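PDB 1T5O: translation initiation factor eIF2B, subunit delta from Archaeoglobus fulgidus, which probably catalyses the interconversion of 5-methylthioribose 1-phosphate and 5-methylthioribulose 1-phosphate, a step of methionine biosynthesis. Local coordinates for residues 288-291 / 297-300; 249-254 / 310-315. All coordinates share one frame; numbering follows the deposited sequence.

Overall arrangement
Along the chain, contact 1 is nested inside contact 2: helix 247-256 comes first, then 288-291 and 297-300, and last strand 309-313, which returns to the helix. The centres of the two contacts lie 27 Å apart, and their nearest atoms are about 13 Å apart. Contact 1 closes a short loop on the excursion between strand 261-264 of the mixed, mainly parallel sheet and strand 309-313, whereas contact 2 sets that last strand against a helix of the Rossmann-like domain, close to the predicted active site. They do not touch each other, but both meet the second subunit and so contribute to the dimer interface at two separate places.

Contact 1 of 2, residues 288-291 / 297-300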
loop_
_atom_site.group_PDB
_atom_site.type_symbol
_atom_site.label_atom_id
_atom_site.label_comp_id
_atom_site.label_asym_id
_atom_site.label_seq_id
_atom_site.Cartn_x
_atom_site.Cartn_y
_atom_site.Cartn_z
ATOM N N GLU A 288 0.456 -6.159 11.691
ATOM C CA GLU A 288 1.095 -5.193 10.813
ATOM C C GLU A 288 0.073 -4.548 9.880
ATOM O O GLU A 288 0.356 -3.514 9.280
ATOM C CB GLU A 288 2.218 -5.877 9.993
ATOM C CG GLU A 288 3.376 -6.398 10.851
ATOM C CD GLU A 288 4.480 -7.078 10.036
ATOM O OE1 GLU A 288 4.304 -7.318 8.812
ATOM O OE2 GLU A 288 5.537 -7.372 10.632
ATOM N N LEU A 289 -1.106 -5.159 9.747
ATOM C CA LEU A 289 -2.171 -4.598 8.895
ATOM C C LEU A 289 -3.325 -3.993 9.706
ATOM O O LEU A 289 -4.195 -3.319 9.155
ATOM C CB LEU A 289 -2.791 -5.681 8.012
ATOM C CG LEU A 289 -2.157 -6.162 6.697
ATOM C CD1 LEU A 289 -2.350 -5.119 5.633
ATOM C CD2 LEU A 289 -0.702 -6.474 6.905
ATOM N N ILE A 290 -3.329 -4.248 11.009
ATOM C CA ILE A 290 -4.420 -3.822 11.881
ATOM C C ILE A 290 -4.162 -2.502 12.609
ATOM O O ILE A 290 -5.081 -1.748 12.896
ATOM C CB ILE A 290 -4.749 -4.988 12.892
ATOM C CG1 ILE A 290 -5.306 -6.182 12.096
ATOM C CG2 ILE A 290 -5.790 -4.546 13.947
ATOM C CD1 ILE A 290 -5.537 -7.453 12.907
ATOM N N PHE A 291 -2.897 -2.229 12.879
ATOM C CA PHE A 291 -2.488 -1.022 13.565
ATOM C C PHE A 291 -1.396 -0.343 12.756
ATOM O O PHE A 291 -0.642 -1.007 12.040
ATOM C CB PHE A 291 -1.916 -1.386 14.940
ATOM C CG PHE A 291 -2.952 -1.589 15.997
ATOM C CD1 PHE A 291 -3.500 -0.496 16.664
ATOM C CD2 PHE A 291 -3.401 -2.868 16.315
ATOM C CE1 PHE A 291 -4.486 -0.677 17.635
ATOM C CE2 PHE A 291 -4.393 -3.060 17.285
ATOM C CZ PHE A 291 -4.932 -1.962 17.943
ATOM N N ILE A 297 -6.217 0.681 12.282
ATOM C CA ILE A 297 -6.696 0.955 10.914
ATOM C C ILE A 297 -7.596 -0.127 10.306
ATOM O O ILE A 297 -8.006 -0.014 9.150
ATOM C CB ILE A 297 -5.527 1.232 9.930
ATOM C CG1 ILE A 297 -4.621 -0.006 9.811
ATOM C CG2 ILE A 297 -4.755 2.474 10.380
ATOM C CD1 ILE A 297 -3.394 0.184 8.900
ATOM N N ALA A 298 -7.905 -1.172 11.076
ATOM C CA ALA A 298 -8.765 -2.254 10.613
ATOM C C ALA A 298 -9.517 -2.860 11.794
ATOM O O ALA A 298 -9.129 -2.659 12.941
ATOM C CB ALA A 298 -7.914 -3.340 9.941
ATOM N N PRO A 299 -10.611 -3.595 11.532
ATOM C CA PRO A 299 -11.331 -4.202 12.660
ATOM C C PRO A 299 -10.338 -5.152 13.329
ATOM O O PRO A 299 -9.568 -5.826 12.646
ATOM C CB PRO A 299 -12.478 -4.948 11.985
ATOM C CG PRO A 299 -12.742 -4.123 10.746
ATOM C CD PRO A 299 -11.340 -3.791 10.268
ATOM N N LEU A 300 -10.359 -5.208 14.661
ATOM C CA LEU A 300 -9.418 -6.043 15.414
ATOM C C LEU A 300 -9.373 -7.511 15.038
ATOM O O LEU A 300 -8.301 -8.107 15.052
ATOM C CB LEU A 300 -9.688 -5.937 16.919
ATOM C CG LEU A 300 -9.553 -4.544 17.524
ATOM C CD1 LEU A 300 -9.919 -4.612 19.018
ATOM C CD2 LEU A 300 -8.125 -4.038 17.333
#
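The carbonyl oxygen of Ile290 takes two successive amides from the returning chain. Ile297 N binds Ile290 O at 2.8 Å, with the donor standing 34° out of the carbonyl plane. Ala298 N adds a weak bond to the same Ile290 O at 3.4 Å. This pair closes a short loop that leaves helix 287-290 and comes back at Ile297; strand 291-292 starts at Phe291, and strand 295-296 ends just before Ile297.

One residue earlier, Leu289 O is covered by hydrocarbon. With chi1 at 63°, Ile297 CG1 sits between its own N and carbonyl carbon, and from there it reaches Leu289 O at 3.4 Å. Ala298 CB closes on the same oxygen from 3.8 Å. The second subunit packs here as well: its Ser195 hydrogen-bonds Ile297 O, and its Leu211 lies on Ala298.

At the far end the side chains of Ile290 and Leu300 cross at about a right angle, Ile290 CG2 lying 4.1 Å from Leu300 CD2. Ile290 CD1 also comes up against a backbone carbonyl, 3.6 Å from Leu300 O. Leu300 CD2 then meets Phe291 obliquely at the outer end of the ring, 3.9 Å from Phe291 CZ.

Contact 2 of 2, residues 249-254 / 310-315; sequences TVSVVA and DPTPLE
This is a small, buried helix-to-strand contact in which Ser251 of helix 247-256 meets Thr312 of strand 309-313, an outer strand, within this chain, of a small antiparallel sheet. The methyl group does the touching: Thr312 CG2 lies 3.4 Å from Ser251 OG and 3.6 Å from Ser251 CB. In Thr312 a chi1 of -69° sets OG1 beside the backbone N, which puts CG2 anti to that N and presents the methyl to the helix. The two hydroxyls do not bond, since Ser251 OG and Thr312 OG1 are 4.1 Å apart. Instead, Ser251 OG, lying between its own N and carbonyl carbon (chi1 87°), is hydrogen-bonded to Tyr248 O and Asn316 ND2, so a buried serine has two polar partners although its strand neighbour offers a methyl.

The helix is the connection of a beta-alpha-beta crossover in the Rossmann-like sheet, joining the adjacent parallel strands 228-231 and 261-264. The hairpin 235-237/240-244 precedes it, and strand 309-313 pairs with 240-244.

Nearer the start of the helix, Asp310 turns its carboxylate to the backbone: OD2 accepts Gly246 N and OD1 accepts Tyr248 N. The bonds tie the strand to the N-terminal end of the helix and to Gly246 just before it, close to the predicted substrate-binding Asn243, whose side chain is about 5 Å from that of Asp310. At the dimer interface, Thr249 OG1 is hydrogen-bonded to Ser215 O of the second subunit, and Thr249 and Val252 each pack on their own counterparts in that subunit.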
loop_
_atom_site.group_PDB
_atom_site.type_symbol
_atom_site.label_atom_id
_atom_site.label_comp_id
_atom_site.label_asym_id
_atom_site.label_seq_id
_atom_site.Cartn_x
_atom_site.Cartn_y
_atom_site.Cartn_z
ATOM N N THR A 249 4.200 -7.368 -8.184
ATOM C CA THR A 249 3.222 -6.425 -8.727
ATOM C C THR A 249 3.926 -5.358 -9.537
ATOM O O THR A 249 3.514 -5.051 -10.634
ATOM C CB THR A 249 2.415 -5.724 -7.604
ATOM O OG1 THR A 249 1.708 -6.717 -6.867
ATOM C CG2 THR A 249 1.373 -4.731 -8.196
ATOM N N VAL A 250 4.963 -4.759 -8.969
ATOM C CA VAL A 250 5.709 -3.735 -9.686
ATOM C C VAL A 250 6.237 -4.310 -11.004
ATOM O O VAL A 250 6.184 -3.642 -12.043
ATOM C CB VAL A 250 6.908 -3.203 -8.857
ATOM C CG1 VAL A 250 7.716 -2.140 -9.703
ATOM C CG2 VAL A 250 6.400 -2.578 -7.547
ATOM N N SER A 251 6.712 -5.558 -10.968
ATOM C CA SER A 251 7.243 -6.170 -12.190
ATOM C C SER A 251 6.176 -6.336 -13.289
ATOM O O SER A 251 6.491 -6.271 -14.482
ATOM C CB SER A 251 7.909 -7.528 -11.881
ATOM O OG SER A 251 6.970 -8.609 -11.913
ATOM N N VAL A 252 4.920 -6.533 -12.901
ATOM C CA VAL A 252 3.869 -6.731 -13.890
ATOM C C VAL A 252 3.565 -5.405 -14.602
ATOM O O VAL A 252 3.423 -5.377 -15.821
ATOM C CB VAL A 252 2.571 -7.288 -13.229
ATOM C CG1 VAL A 252 1.377 -7.277 -14.240
ATOM C CG2 VAL A 252 2.811 -8.723 -12.770
ATOM N N VAL A 253 3.480 -4.318 -13.838
ATOM C CA VAL A 253 3.190 -3.007 -14.408
ATOM C C VAL A 253 4.357 -2.586 -15.315
ATOM O O VAL A 253 4.149 -2.126 -16.443
ATOM C CB VAL A 253 2.946 -1.975 -13.276
ATOM C CG1 VAL A 253 2.627 -0.591 -13.873
ATOM C CG2 VAL A 253 1.767 -2.440 -12.415
ATOM N N ALA A 254 5.589 -2.776 -14.842
ATOM C CA ALA A 254 6.751 -2.423 -15.638
ATOM C C ALA A 254 6.790 -3.213 -16.956
ATOM O O ALA A 254 7.072 -2.658 -18.010
ATOM C CB ALA A 254 8.044 -2.660 -14.835
ATOM N N ASP A 310 7.072 -12.258 -2.427
ATOM C CA ASP A 310 6.383 -12.813 -3.571
ATOM C C ASP A 310 7.448 -13.209 -4.592
ATOM O O ASP A 310 8.594 -12.773 -4.511
ATOM C CB ASP A 310 5.306 -11.878 -4.201
ATOM C CG ASP A 310 5.812 -10.482 -4.611
ATOM O OD1 ASP A 310 7.001 -10.266 -4.940
ATOM O OD2 ASP A 310 4.941 -9.580 -4.646
ATOM N N PRO A 311 7.103 -14.097 -5.523
ATOM C CA PRO A 311 8.052 -14.525 -6.548
ATOM C C PRO A 311 7.803 -13.740 -7.843
ATOM O O PRO A 311 6.673 -13.632 -8.300
ATOM C CB PRO A 311 7.751 -16.010 -6.717
ATOM C CG PRO A 311 6.253 -16.151 -6.309
ATOM C CD PRO A 311 5.887 -14.938 -5.489
ATOM N N THR A 312 8.853 -13.155 -8.393
ATOM C CA THR A 312 8.748 -12.427 -9.652
ATOM C C THR A 312 9.350 -13.385 -10.697
ATOM O O THR A 312 10.522 -13.771 -10.578
ATOM C CB THR A 312 9.591 -11.103 -9.630
ATOM O OG1 THR A 312 8.999 -10.152 -8.733
ATOM C CG2 THR A 312 9.676 -10.499 -11.016
ATOM N N PRO A 313 8.565 -13.788 -11.719
ATOM C CA PRO A 313 9.117 -14.697 -12.735
ATOM C C PRO A 313 10.281 -14.017 -13.459
ATOM O O PRO A 313 10.249 -12.798 -13.704
ATOM C CB PRO A 313 7.922 -14.969 -13.653
ATOM C CG PRO A 313 7.083 -13.695 -13.534
ATOM C CD PRO A 313 7.194 -13.351 -12.068
ATOM N N LEU A 314 11.306 -14.793 -13.819
ATOM C CA LEU A 314 12.463 -14.209 -14.489
ATOM C C LEU A 314 12.102 -13.618 -15.847
ATOM O O LEU A 314 12.861 -12.825 -16.401
ATOM C CB LEU A 314 13.583 -15.246 -14.622
ATOM C CG LEU A 314 14.228 -15.503 -13.256
ATOM C CD1 LEU A 314 15.258 -16.628 -13.390
ATOM C CD2 LEU A 314 14.877 -14.214 -12.729
ATOM N N GLU A 315 10.939 -14.005 -16.373
ATOM C CA GLU A 315 10.475 -13.474 -17.648
ATOM C C GLU A 315 10.207 -11.963 -17.507
ATOM O O GLU A 315 10.174 -11.231 -18.496
ATOM C CB GLU A 315 9.184 -14.193 -18.088
ATOM C CG GLU A 315 9.073 -14.372 -19.600
ATOM C CD GLU A 315 8.088 -13.406 -20.224
ATOM O OE1 GLU A 315 6.922 -13.389 -19.751
ATOM O OE2 GLU A 315 8.464 -12.676 -21.181
#